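Long-range contact in LYND (Lyngbya aestuarii, PDB 4V1T), which probably uses ATP to cyclise cysteine side chains of precursor peptides into thiazolines, as a YcaO-type cyclodehydratase: residues B[79-91]-B[101-113]. Numbering follows the deposited sequence.
Sequences GYLTEAAPELSSE and IAPPVAAEALRQP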
loop_
_atom_site.group_PDB
_atom_site.type_symbol
_atom_site.label_atom_id
_atom_site.label_comp_id
_atom_site.label_asym_id
_atom_site.label_seq_id
_atom_site.Cartn_x
_atom_site.Cartn_y
_atom_site.Cartn_z
ATOM N N GLY B 79 5.573 28.937 18.485
ATOM C CA GLY B 79 6.565 28.551 17.490
ATOM C C GLY B 79 6.482 29.286 16.168
ATOM O O GLY B 79 7.007 28.813 15.177
ATOM N N TYR B 80 5.821 30.438 16.152
ATOM C CA TYR B 80 5.669 31.234 14.936
ATOM C C TYR B 80 6.770 32.272 14.803
ATOM O O TYR B 80 7.138 32.652 13.700
ATOM C CB TYR B 80 4.315 31.944 14.929
ATOM C CG TYR B 80 3.141 31.007 14.849
ATOM C CD1 TYR B 80 2.859 30.319 13.680
ATOM C CD2 TYR B 80 2.302 30.812 15.937
ATOM C CE1 TYR B 80 1.786 29.459 13.596
ATOM C CE2 TYR B 80 1.217 29.954 15.856
ATOM C CZ TYR B 80 0.963 29.286 14.674
ATOM O OH TYR B 80 -0.109 28.428 14.574
ATOM N N LEU B 81 7.275 32.745 15.934
ATOM C CA LEU B 81 8.269 33.809 15.941
ATOM C C LEU B 81 9.656 33.213 16.070
ATOM O O LEU B 81 9.834 32.175 16.708
ATOM C CB LEU B 81 8.009 34.791 17.089
ATOM C CG LEU B 81 8.853 36.068 17.100
ATOM C CD1 LEU B 81 8.439 36.991 15.967
ATOM C CD2 LEU B 81 8.721 36.776 18.442
ATOM N N THR B 82 10.638 33.872 15.461
ATOM C CA THR B 82 12.026 33.457 15.607
ATOM C C THR B 82 12.977 34.617 15.375
ATOM O O THR B 82 12.616 35.637 14.794
ATOM C CB THR B 82 12.379 32.295 14.641
ATOM O OG1 THR B 82 13.710 31.834 14.898
ATOM C CG2 THR B 82 12.268 32.728 13.172
ATOM N N GLU B 83 14.198 34.440 15.845
ATOM C CA GLU B 83 15.285 35.354 15.550
ATOM C C GLU B 83 15.685 35.173 14.088
ATOM O O GLU B 83 15.729 34.044 13.587
ATOM C CB GLU B 83 16.468 35.053 16.468
ATOM C CG GLU B 83 17.332 36.241 16.830
ATOM C CD GLU B 83 18.618 35.816 17.514
ATOM O OE1 GLU B 83 18.687 34.659 17.994
ATOM O OE2 GLU B 83 19.564 36.630 17.555
ATOM N N ALA B 84 15.980 36.267 13.397
ATOM C CA ALA B 84 16.459 36.167 12.022
ATOM C C ALA B 84 17.970 35.967 12.006
ATOM O O ALA B 84 18.683 36.488 12.868
ATOM C CB ALA B 84 16.082 37.398 11.233
ATOM N N ALA B 85 18.448 35.203 11.026
ATOM C CA ALA B 85 19.882 34.959 10.848
ATOM C C ALA B 85 20.398 35.781 9.675
ATOM O O ALA B 85 20.150 35.421 8.521
ATOM C CB ALA B 85 20.147 33.485 10.610
ATOM N N PRO B 86 21.113 36.881 9.958
ATOM C CA PRO B 86 21.543 37.796 8.891
ATOM C C PRO B 86 22.367 37.130 7.801
ATOM O O PRO B 86 22.314 37.559 6.654
ATOM C CB PRO B 86 22.397 38.828 9.634
ATOM C CG PRO B 86 21.929 38.781 11.041
ATOM C CD PRO B 86 21.532 37.361 11.291
ATOM N N GLU B 87 23.111 36.090 8.160
ATOM C CA GLU B 87 24.048 35.460 7.234
ATOM C C GLU B 87 23.376 34.492 6.276
ATOM O O GLU B 87 24.028 33.933 5.406
ATOM C CB GLU B 87 25.168 34.739 7.994
ATOM C CG GLU B 87 24.704 33.765 9.057
ATOM C CD GLU B 87 24.559 34.418 10.419
ATOM O OE1 GLU B 87 25.589 34.738 11.045
ATOM O OE2 GLU B 87 23.414 34.625 10.855
ATOM N N LEU B 88 22.071 34.298 6.429
ATOM C CA LEU B 88 21.319 33.401 5.542
ATOM C C LEU B 88 20.383 34.180 4.629
ATOM O O LEU B 88 19.756 35.145 5.060
ATOM C CB LEU B 88 20.494 32.413 6.364
ATOM C CG LEU B 88 21.234 31.414 7.238
ATOM C CD1 LEU B 88 20.233 30.604 8.038
ATOM C CD2 LEU B 88 22.133 30.509 6.418
ATOM N N SER B 89 20.282 33.762 3.377
ATOM C CA SER B 89 19.285 34.312 2.475
ATOM C C SER B 89 17.883 33.976 2.999
ATOM O O SER B 89 17.715 33.055 3.793
ATOM C CB SER B 89 19.462 33.751 1.064
ATOM O OG SER B 89 19.030 32.405 0.995
ATOM N N SER B 90 16.882 34.717 2.551
ATOM C CA SER B 90 15.510 34.464 2.973
ATOM C C SER B 90 15.065 33.066 2.528
ATOM O O SER B 90 14.319 32.392 3.235
ATOM C CB SER B 90 14.563 35.530 2.414
ATOM O OG SER B 90 14.687 35.623 1.009
ATOM N N GLU B 91 15.547 32.633 1.369
ATOM C CA GLU B 91 15.164 31.341 0.810
ATOM C C GLU B 91 15.749 30.177 1.600
ATOM O O GLU B 91 15.059 29.189 1.869
ATOM C CB GLU B 91 15.586 31.238 -0.651
ATOM C CG GLU B 91 14.718 32.048 -1.606
ATOM C CD GLU B 91 15.374 33.355 -2.015
ATOM O OE1 GLU B 91 16.039 33.995 -1.166
ATOM O OE2 GLU B 91 15.238 33.738 -3.191
ATOM N N ILE B 101 13.461 24.554 12.320
ATOM C CA ILE B 101 14.762 24.963 12.842
ATOM C C ILE B 101 14.923 26.478 12.800
ATOM O O ILE B 101 14.680 27.106 11.767
ATOM C CB ILE B 101 15.912 24.351 12.032
ATOM C CG1 ILE B 101 15.767 22.824 11.921
ATOM C CG2 ILE B 101 17.241 24.724 12.667
ATOM C CD1 ILE B 101 15.799 22.091 13.254
ATOM N N ALA B 102 15.271 27.078 13.938
ATOM C CA ALA B 102 15.515 28.522 13.991
ATOM C C ALA B 102 16.686 28.865 13.081
ATOM O O ALA B 102 17.737 28.237 13.176
ATOM C CB ALA B 102 15.802 28.966 15.417
ATOM N N PRO B 103 16.518 29.847 12.184
ATOM C CA PRO B 103 17.582 30.112 11.219
ATOM C C PRO B 103 18.967 30.405 11.821
ATOM O O PRO B 103 19.954 30.005 11.224
ATOM C CB PRO B 103 17.053 31.311 10.424
ATOM C CG PRO B 103 15.868 31.800 11.146
ATOM C CD PRO B 103 15.327 30.662 11.918
ATOM N N PRO B 104 19.049 31.102 12.969
ATOM C CA PRO B 104 20.395 31.267 13.528
ATOM C C PRO B 104 21.021 29.950 13.996
ATOM O O PRO B 104 22.237 29.807 13.960
ATOM C CB PRO B 104 20.174 32.215 14.712
ATOM C CG PRO B 104 18.744 32.102 15.036
ATOM C CD PRO B 104 18.051 31.866 13.737
ATOM N N VAL B 105 20.189 29.012 14.440
ATOM C CA VAL B 105 20.667 27.674 14.793
ATOM C C VAL B 105 21.160 26.920 13.565
ATOM O O VAL B 105 22.179 26.233 13.612
ATOM C CB VAL B 105 19.568 26.844 15.492
ATOM C CG1 VAL B 105 20.010 25.402 15.682
ATOM C CG2 VAL B 105 19.201 27.475 16.833
ATOM N N ALA B 106 20.425 27.046 12.465
ATOM C CA ALA B 106 20.797 26.391 11.211
ATOM C C ALA B 106 22.106 26.952 10.686
ATOM O O ALA B 106 22.952 26.211 10.193
ATOM C CB ALA B 106 19.698 26.560 10.171
ATOM N N ALA B 107 22.265 28.265 10.783
ATOM C CA ALA B 107 23.466 28.926 10.289
ATOM C C ALA B 107 24.714 28.419 11.011
ATOM O O ALA B 107 25.766 28.230 10.401
ATOM C CB ALA B 107 23.335 30.431 10.460
ATOM N N GLU B 108 24.585 28.189 12.313
ATOM C CA GLU B 108 25.710 27.705 13.109
ATOM C C GLU B 108 26.033 26.242 12.761
ATOM O O GLU B 108 27.196 25.860 12.633
ATOM C CB GLU B 108 25.409 27.841 14.603
ATOM C CG GLU B 108 26.627 28.187 15.455
ATOM C CD GLU B 108 27.077 29.626 15.282
ATOM O OE1 GLU B 108 26.215 30.512 15.088
ATOM O OE2 GLU B 108 28.298 29.865 15.345
ATOM N N ALA B 109 24.997 25.432 12.602
ATOM C CA ALA B 109 25.180 24.027 12.279
ATOM C C ALA B 109 25.886 23.841 10.940
ATOM O O ALA B 109 26.678 22.919 10.767
ATOM C CB ALA B 109 23.847 23.320 12.260
ATOM N N LEU B 110 25.586 24.724 9.997
ATOM C CA LEU B 110 26.142 24.637 8.654
ATOM C C LEU B 110 27.641 24.941 8.606
ATOM O O LEU B 110 28.288 24.682 7.591
ATOM C CB LEU B 110 25.387 25.584 7.713
ATOM C CG LEU B 110 23.958 25.194 7.325
ATOM C CD1 LEU B 110 23.315 26.299 6.508
ATOM C CD2 LEU B 110 23.931 23.900 6.543
ATOM N N ARG B 111 28.187 25.480 9.695
ATOM C CA ARG B 111 29.620 25.794 9.781
ATOM C C ARG B 111 30.460 24.563 10.092
ATOM O O ARG B 111 31.680 24.627 10.074
ATOM C CB ARG B 111 29.881 26.843 10.857
ATOM C CG ARG B 111 29.306 28.206 10.548
ATOM C CD ARG B 111 29.641 29.210 11.632
ATOM N NE ARG B 111 29.023 30.510 11.399
ATOM C CZ ARG B 111 28.694 30.997 10.201
ATOM N NH1 ARG B 111 28.928 30.302 9.093
ATOM N NH2 ARG B 111 28.129 32.196 10.101
ATOM N N GLN B 112 29.808 23.452 10.397
ATOM C CA GLN B 112 30.515 22.208 10.688
ATOM C C GLN B 112 31.164 21.668 9.416
ATOM O O GLN B 112 30.473 21.465 8.415
ATOM C CB GLN B 112 29.555 21.162 11.253
ATOM C CG GLN B 112 29.018 21.477 12.634
ATOM C CD GLN B 112 27.913 20.520 13.044
ATOM O OE1 GLN B 112 28.132 19.608 13.830
ATOM N NE2 GLN B 112 26.715 20.725 12.499
ATOM N N PRO B 113 32.488 21.441 9.443
ATOM C CA PRO B 113 33.108 20.905 8.239
ATOM C C PRO B 113 32.807 19.417 8.037
ATOM O O PRO B 113 32.505 18.695 8.991
ATOM C CB PRO B 113 34.601 21.142 8.468
ATOM C CG PRO B 113 34.764 21.209 9.940
ATOM C CD PRO B 113 33.471 21.718 10.508
#
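Ala85 and Pro104 bring the backbones closest, CA to CA 4.6 Å, where the chain following strand 81-83 passes the first turn of helix 103-109, the strand and helix axes 40° apart. The strand is an edge of the three-stranded sheet of the winged helix-turn-helix domain, and it bonds on its other flank to the strand 6-9; this contact packs the type I turn Ala85-Leu88, which follows strand 81-83, against the helix leading to strand 114-118. No hydrogen bond crosses, and prolines suit the first helical turn, whose nitrogens need no partner within the helix. Glu83 O touches Pro103 CG and Pro104 CD, 3.2 Å from the latter. Thr82 meets Pro103 tip to tip: the hydroxyl OG1 reaches Pro103 CD while also donating to Glu83 O. Ala85, small enough for so close an approach, sets CB 3.5 Å from Pro103 C. Leu88 CD1 sits 3.3 Å from Pro103 O, flanked by Pro103 CB and Ala107 CB, its other methyl facing Leu110; Trp96 of helix 90-98 packs beside Leu110 and Ala106. On the solvent side, chi1 of Glu87 (52°) puts CG between the backbone N and the carbonyl carbon, against Ala107 CB (3.9 Å), and a bend at chi2 turns the carboxylate to Arg111. Turned 66° from the guanidinium plane, it puts OE1 at the edge of the Arg111 guanidinium, near its plane, a long salt bridge of 3.7 Å to NH2.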